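Side-chain contact in tight junction protein ZO-3 (Homo sapiens, PDB 3KFV), which links tight-junction membrane proteins such as claudins and occludin to the actin cytoskeleton, here seen as its SH3 and guanylate kinase-like portion: residues 23-28 and 213-218. Residues are numbered along the deposited sequence; the frame is centred on the assembly and turned at random.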
# COMPACT_ATOMS: atom_id res chain seq x y z
N PHE A 23 -11.22 -8.51 11.81
CA PHE A 23 -10.10 -8.35 10.90
C PHE A 23 -10.40 -8.77 9.46
O PHE A 23 -11.43 -9.38 9.16
CB PHE A 23 -8.85 -9.07 11.42
CG PHE A 23 -9.04 -10.52 11.72
CD1 PHE A 23 -8.94 -10.99 13.02
CD2 PHE A 23 -9.30 -11.43 10.71
CE1 PHE A 23 -9.10 -12.34 13.31
CE2 PHE A 23 -9.46 -12.77 10.99
CZ PHE A 23 -9.36 -13.23 12.29
N THR A 24 -9.46 -8.42 8.59
CA THR A 24 -9.59 -8.64 7.16
C THR A 24 -8.30 -9.25 6.64
O THR A 24 -7.24 -9.02 7.20
CB THR A 24 -9.86 -7.30 6.44
OG1 THR A 24 -11.22 -6.90 6.67
CG2 THR A 24 -9.61 -7.40 4.93
N ARG A 25 -8.39 -10.05 5.58
CA ARG A 25 -7.18 -10.51 4.90
C ARG A 25 -6.11 -9.42 4.87
O ARG A 25 -6.30 -8.37 4.26
CB ARG A 25 -7.50 -10.96 3.48
CG ARG A 25 -8.17 -12.30 3.40
CD ARG A 25 -8.58 -12.61 1.97
NE ARG A 25 -8.77 -14.05 1.79
CZ ARG A 25 -9.82 -14.73 2.23
NH1 ARG A 25 -10.78 -14.11 2.90
NH2 ARG A 25 -9.91 -16.04 2.01
N GLY A 26 -4.98 -9.67 5.53
CA GLY A 26 -3.85 -8.77 5.47
C GLY A 26 -3.57 -8.01 6.76
O GLY A 26 -2.47 -7.50 6.94
N ASP A 27 -4.56 -7.93 7.64
CA ASP A 27 -4.36 -7.27 8.92
C ASP A 27 -3.30 -7.98 9.74
O ASP A 27 -3.10 -9.18 9.59
CB ASP A 27 -5.68 -7.19 9.70
CG ASP A 27 -6.58 -6.07 9.20
OD1 ASP A 27 -6.06 -4.98 8.88
OD2 ASP A 27 -7.81 -6.27 9.13
N VAL A 28 -2.60 -7.23 10.58
CA VAL A 28 -1.52 -7.79 11.38
C VAL A 28 -1.78 -7.54 12.86
O VAL A 28 -2.22 -6.46 13.25
CB VAL A 28 -0.15 -7.20 10.98
CG1 VAL A 28 0.94 -7.72 11.91
CG2 VAL A 28 0.19 -7.56 9.54
N LEU A 213 -1.02 -5.48 -3.84
CA LEU A 213 0.43 -5.43 -3.66
C LEU A 213 0.80 -5.51 -2.18
O LEU A 213 1.76 -6.19 -1.80
CB LEU A 213 1.03 -4.17 -4.28
CG LEU A 213 1.05 -4.12 -5.81
CD1 LEU A 213 1.22 -2.70 -6.30
CD2 LEU A 213 2.13 -5.03 -6.37
N ASN A 214 0.04 -4.81 -1.35
CA ASN A 214 0.22 -4.93 0.09
C ASN A 214 0.02 -6.38 0.53
O ASN A 214 0.74 -6.87 1.40
CB ASN A 214 -0.74 -4.02 0.84
CG ASN A 214 -0.30 -2.58 0.83
OD1 ASN A 214 0.87 -2.29 0.60
ND2 ASN A 214 -1.22 -1.68 1.10
N TYR A 215 -0.94 -7.06 -0.09
CA TYR A 215 -1.30 -8.41 0.32
C TYR A 215 -0.22 -9.44 0.01
O TYR A 215 0.09 -10.30 0.84
CB TYR A 215 -2.63 -8.83 -0.29
CG TYR A 215 -3.19 -10.09 0.32
CD1 TYR A 215 -3.52 -10.13 1.67
CD2 TYR A 215 -3.38 -11.24 -0.43
CE1 TYR A 215 -4.03 -11.28 2.25
CE2 TYR A 215 -3.88 -12.39 0.14
CZ TYR A 215 -4.20 -12.40 1.48
OH TYR A 215 -4.70 -13.54 2.07
N VAL A 216 0.35 -9.36 -1.19
CA VAL A 216 1.44 -10.25 -1.57
C VAL A 216 2.77 -9.75 -1.02
O VAL A 216 3.82 -10.31 -1.31
CB VAL A 216 1.56 -10.43 -3.10
CG1 VAL A 216 0.27 -11.01 -3.66
CG2 VAL A 216 1.91 -9.11 -3.78
N GLN A 217 2.72 -8.68 -0.23
CA GLN A 217 3.88 -8.22 0.53
C GLN A 217 4.99 -7.58 -0.31
O GLN A 217 6.17 -7.64 0.04
CB GLN A 217 4.43 -9.36 1.39
CG GLN A 217 3.39 -9.90 2.36
CD GLN A 217 3.98 -10.85 3.39
OE1 GLN A 217 4.11 -10.49 4.56
NE2 GLN A 217 4.33 -12.06 2.95
N TYR A 218 4.59 -6.95 -1.41
CA TYR A 218 5.47 -6.08 -2.17
C TYR A 218 5.49 -4.71 -1.51
O TYR A 218 6.39 -3.91 -1.74
CB TYR A 218 4.98 -5.96 -3.60
CG TYR A 218 5.51 -7.05 -4.50
CD1 TYR A 218 6.18 -6.74 -5.67
CD2 TYR A 218 5.36 -8.39 -4.17
CE1 TYR A 218 6.68 -7.73 -6.49
CE2 TYR A 218 5.85 -9.39 -4.99
CZ TYR A 218 6.51 -9.05 -6.15
OH TYR A 218 7.02 -10.04 -6.98
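Y215, in the last turn of its helix, sets its ring against R25 and G26, the G26 N at the ring edge and R25 CB coming in obliquely. CG anti to the backbone N (chi1 -168°) carries the far end of the ring toward the turn, where Y215 CE1 lies 3.7 Å from R25 CB. The G26 N sits near the ring plane, 3.8 Å from Y215 CE1, while Y215 CD1 comes within 4.0 Å of G26 CA. Glycine suits this third position of a type II turn, where phi is positive and a CB would run into the carbonyl O of R25. R25 runs extended from CG to NE, its methylenes passing the phenol oxygen, with R25 CG 3.9 Å from Y215 OH. Its guanidinium plane is turned 47° from the ring, and NH1 forms salt bridges to E12 and E79. T126 OG1 joins the two polar ends, hydrogen-bonded to both R25 NE and Y215 OH; the phenol is also hydrogen-bonded to H10 ND1. A phenylalanine here would probably leave H10 ND1 without its mate and T126 OG1 with R25 NE but no phenol. The contact thus joins the SH3 loop leading into strand 28-33 to the end of guanylate kinase-like helix 207-215, with helix 123-129 alongside, Y131 edge-to-face with Y215, and G26 and D27 backbone-bonded to T9 of strand 5-9.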